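Local coordinates for protein chitinase (PDB 4TXG) that probably hydrolyses the glycosidic bonds of chitin, as a family 18 glycoside hydrolase that also carries a carbohydrate-binding module, at residues A172-D177 with M213-V218. Numbering follows the deposited sequence.
With CS (cesium ion), chain N.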
ATOM      1  N   ALA A 172       1.469 -15.959  21.598  1.00 14.57           N
ATOM      2  CA  ALA A 172       1.443 -14.506  21.695  1.00 12.79           C
ATOM      3  C   ALA A 172       2.557 -13.906  20.864  1.00 14.22           C
ATOM      4  O   ALA A 172       3.609 -14.514  20.684  1.00 13.69           O
ATOM      5  CB  ALA A 172       1.573 -14.058  23.154  1.00 15.39           C
ATOM      6  N   TYR A 173       2.314 -12.707  20.353  1.00 10.85           N
ATOM      7  CA  TYR A 173       3.375 -11.910  19.767  1.00 10.27           C
ATOM      8  C   TYR A 173       3.226 -10.504  20.309  1.00 10.84           C
ATOM      9  O   TYR A 173       2.303  -9.781  19.940  1.00 11.43           O
ATOM     10  CB  TYR A 173       3.319 -11.925  18.242  1.00 10.03           C
ATOM     11  CG  TYR A 173       4.539 -11.297  17.607  1.00 10.23           C
ATOM     12  CD1 TYR A 173       4.601  -9.930  17.374  1.00 12.75           C
ATOM     13  CD2 TYR A 173       5.638 -12.075  17.255  1.00 11.31           C
ATOM     14  CE1 TYR A 173       5.723  -9.352  16.796  1.00 11.01           C
ATOM     15  CE2 TYR A 173       6.767 -11.508  16.677  1.00 10.96           C
ATOM     16  CZ  TYR A 173       6.798 -10.146  16.446  1.00 11.46           C
ATOM     17  OH  TYR A 173       7.918  -9.586  15.865  1.00 11.31           O
ATOM     18  N   LEU A 174       4.135 -10.139  21.206  1.00 11.40           N
ATOM     19  CA  LEU A 174       4.044  -8.891  21.952  1.00  8.64           C
ATOM     20  C   LEU A 174       5.033  -7.868  21.422  1.00  9.33           C
ATOM     21  O   LEU A 174       5.910  -8.200  20.621  1.00 10.56           O
ATOM     22  CB  LEU A 174       4.307  -9.148  23.434  1.00  9.04           C
ATOM     23  CG  LEU A 174       3.426 -10.242  24.045  1.00 11.84           C
ATOM     24  CD1 LEU A 174       3.712 -10.339  25.539  1.00 14.75           C
ATOM     25  CD2 LEU A 174       1.948  -9.941  23.776  1.00 14.91           C
ATOM     26  N   ALA A 175       4.892  -6.621  21.862  1.00 10.87           N
ATOM     27  CA  ALA A 175       5.752  -5.555  21.349  1.00 15.25           C
ATOM     28  C   ALA A 175       7.210  -5.839  21.713  1.00 16.05           C
ATOM     29  O   ALA A 175       8.139  -5.406  21.029  1.00 17.70           O
ATOM     30  CB  ALA A 175       5.300  -4.192  21.890  1.00 17.31           C
ATOM     31  N   SER A 176       7.402  -6.610  22.778  1.00 14.78           N
ATOM     32  CA  SER A 176       8.736  -7.005  23.205  1.00 18.10           C
ATOM     33  C   SER A 176       9.365  -8.077  22.312  1.00 17.13           C
ATOM     34  O   SER A 176      10.559  -8.337  22.423  1.00 18.55           O
ATOM     35  CB  SER A 176       8.689  -7.498  24.657  1.00 23.26           C
ATOM     36  OG  SER A 176       7.693  -8.492  24.821  1.00 23.49           O
ATOM     37  N   ASP A 177       8.571  -8.692  21.430  1.00 12.70           N
ATOM     38  CA  ASP A 177       9.066  -9.719  20.505  1.00 14.99           C
ATOM     39  C   ASP A 177       9.518  -9.148  19.161  1.00 14.16           C
ATOM     40  O   ASP A 177      10.103  -9.857  18.332  1.00 14.93           O
ATOM     41  CB  ASP A 177       7.981 -10.775  20.257  1.00 17.92           C
ATOM     42  CG  ASP A 177       7.602 -11.522  21.524  1.00 22.09           C
ATOM     43  OD1 ASP A 177       8.524 -11.917  22.261  1.00 25.25           O
ATOM     44  OD2 ASP A 177       6.393 -11.695  21.794  1.00 13.93           O
ATOM     45  N   MET A 213      -3.850  -3.786  29.387  1.00 11.42           N
ATOM     46  CA  MET A 213      -3.530  -5.199  29.433  1.00 13.08           C
ATOM     47  C   MET A 213      -2.107  -5.334  29.940  1.00 12.56           C
ATOM     48  O   MET A 213      -1.282  -4.448  29.729  1.00 11.97           O
ATOM     49  CB  MET A 213      -3.709  -5.837  28.041  1.00 13.20           C
ATOM     50  CG  MET A 213      -3.396  -7.325  27.986  1.00 15.49           C
ATOM     51  SD  MET A 213      -3.890  -8.046  26.406  1.00 16.13           S
ATOM     52  CE  MET A 213      -5.682  -8.038  26.532  1.00 17.59           C
ATOM     53  N   SER A 214      -1.816  -6.429  30.633  1.00 12.90           N
ATOM     54  CA  SER A 214      -0.449  -6.666  31.076  1.00 12.42           C
ATOM     55  C   SER A 214      -0.136  -8.145  30.932  1.00 15.70           C
ATOM     56  O   SER A 214      -1.039  -8.965  30.742  1.00 17.35           O
ATOM     57  CB  SER A 214      -0.242  -6.191  32.520  1.00 16.95           C
ATOM     58  OG  SER A 214      -0.991  -6.973  33.429  1.00 24.16           O
ATOM     59  N   TRP A 215       1.146  -8.475  31.009  1.00 14.67           N
ATOM     60  CA  TRP A 215       1.611  -9.837  30.792  1.00 16.52           C
ATOM     61  C   TRP A 215       2.563 -10.247  31.911  1.00 21.44           C
ATOM     62  O   TRP A 215       3.778 -10.300  31.711  1.00 19.99           O
ATOM     63  CB  TRP A 215       2.292  -9.954  29.420  1.00 15.61           C
ATOM     64  CG  TRP A 215       1.339  -9.755  28.271  1.00 14.50           C
ATOM     65  CD1 TRP A 215       0.589 -10.716  27.657  1.00 12.71           C
ATOM     66  CD2 TRP A 215       1.021  -8.519  27.614  1.00 13.85           C
ATOM     67  NE1 TRP A 215      -0.165 -10.161  26.658  1.00 13.99           N
ATOM     68  CE2 TRP A 215       0.083  -8.813  26.609  1.00 12.74           C
ATOM     69  CE3 TRP A 215       1.448  -7.194  27.775  1.00 14.88           C
ATOM     70  CZ2 TRP A 215      -0.443  -7.832  25.763  1.00 14.06           C
ATOM     71  CZ3 TRP A 215       0.925  -6.215  26.926  1.00 13.81           C
ATOM     72  CH2 TRP A 215      -0.012  -6.540  25.942  1.00 12.35           C
ATOM     73  N   PRO A 216       2.003 -10.532  33.099  1.00 21.96           N
ATOM     74  CA  PRO A 216       2.784 -10.878  34.289  1.00 25.50           C
ATOM     75  C   PRO A 216       3.701 -12.048  34.010  1.00 23.27           C
ATOM     76  O   PRO A 216       3.248 -13.031  33.426  1.00 23.88           O
ATOM     77  CB  PRO A 216       1.716 -11.262  35.320  1.00 28.85           C
ATOM     78  CG  PRO A 216       0.473 -10.614  34.842  1.00 26.39           C
ATOM     79  CD  PRO A 216       0.556 -10.613  33.352  1.00 23.90           C
ATOM     80  N   GLY A 217       4.968 -11.931  34.391  1.00 23.96           N
ATOM     81  CA  GLY A 217       5.896 -13.040  34.281  1.00 27.74           C
ATOM     82  C   GLY A 217       6.546 -13.207  32.923  1.00 30.58           C
ATOM     83  O   GLY A 217       7.441 -14.034  32.764  1.00 33.40           O
ATOM     84  N   VAL A 218       6.104 -12.435  31.936  1.00 25.92           N
ATOM     85  CA  VAL A 218       6.735 -12.477  30.624  1.00 25.38           C
ATOM     86  C   VAL A 218       7.917 -11.507  30.580  1.00 25.38           C
ATOM     87  O   VAL A 218       7.742 -10.282  30.632  1.00 19.69           O
ATOM     88  CB  VAL A 218       5.736 -12.148  29.501  1.00 23.73           C
ATOM     89  CG1 VAL A 218       6.430 -12.143  28.134  1.00 20.23           C
ATOM     90  CG2 VAL A 218       4.574 -13.134  29.528  1.00 24.95           C
TER
HETATM   91 CS    CS N 813      13.439  -8.450  20.888  1.00152.21          CS
HETATM   92  O   HOH W   1      13.055  -8.242  23.988  1.00 33.98           O
HETATM   93  O   HOH W   2      14.578  -5.866  21.792  1.00 55.50           O
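Leu174 lays both of its methyl groups on one face of the Trp215 indole, and the two side chains account for most of the contact. CB of Leu174 leaves the backbone in the direction of 213-218. With chi1 at -53° and CD1 extended away from CA, CG carries the two methyls out over the indole, where they reach different parts of the ring. CD1 makes a CH-pi contact almost straight over the five-membered ring, 3.7 Å from its centroid and 11° off the normal. Leu174 CD1 also lies 4.2 Å from Val218 CG1, at the more exposed flank of the contact. CD2 lies over the NE1-CE2 bond, with Leu174 CD2 3.6 Å from Trp215 CE2, and also approaches CZ2.

On the opposite face of the indole, Met213 CG sits 3.7 Å above the plane near the rim, so the ring is sandwiched between aliphatic groups. Its polar NE1 is satisfied by the carbonyl of Thr165, and Lys167 adds a cation-pi interaction.

Each backbone is folded locally. Leu174 N donates a nearly straight bond (174°) to Asp177 OD2, 2.8 Å away, while Asp177 N returns to Leu174 O at 2.8 Å; this reciprocal pair closes the tight turn from Leu174 to Asp177. From within and just after this turn, Ser176 O and Ile178 O bind a cesium ion together with two waters. Across the contact, a type II turn from Trp215 to Val218, with Gly217 at positive phi, brings the valine round to the leucine's CD1. The contact joins two connecting loops of the family 18 TIM barrel: one links strands 155-161 and 185-193, the other leads from the hairpin strand 199-200 into helix 231-242.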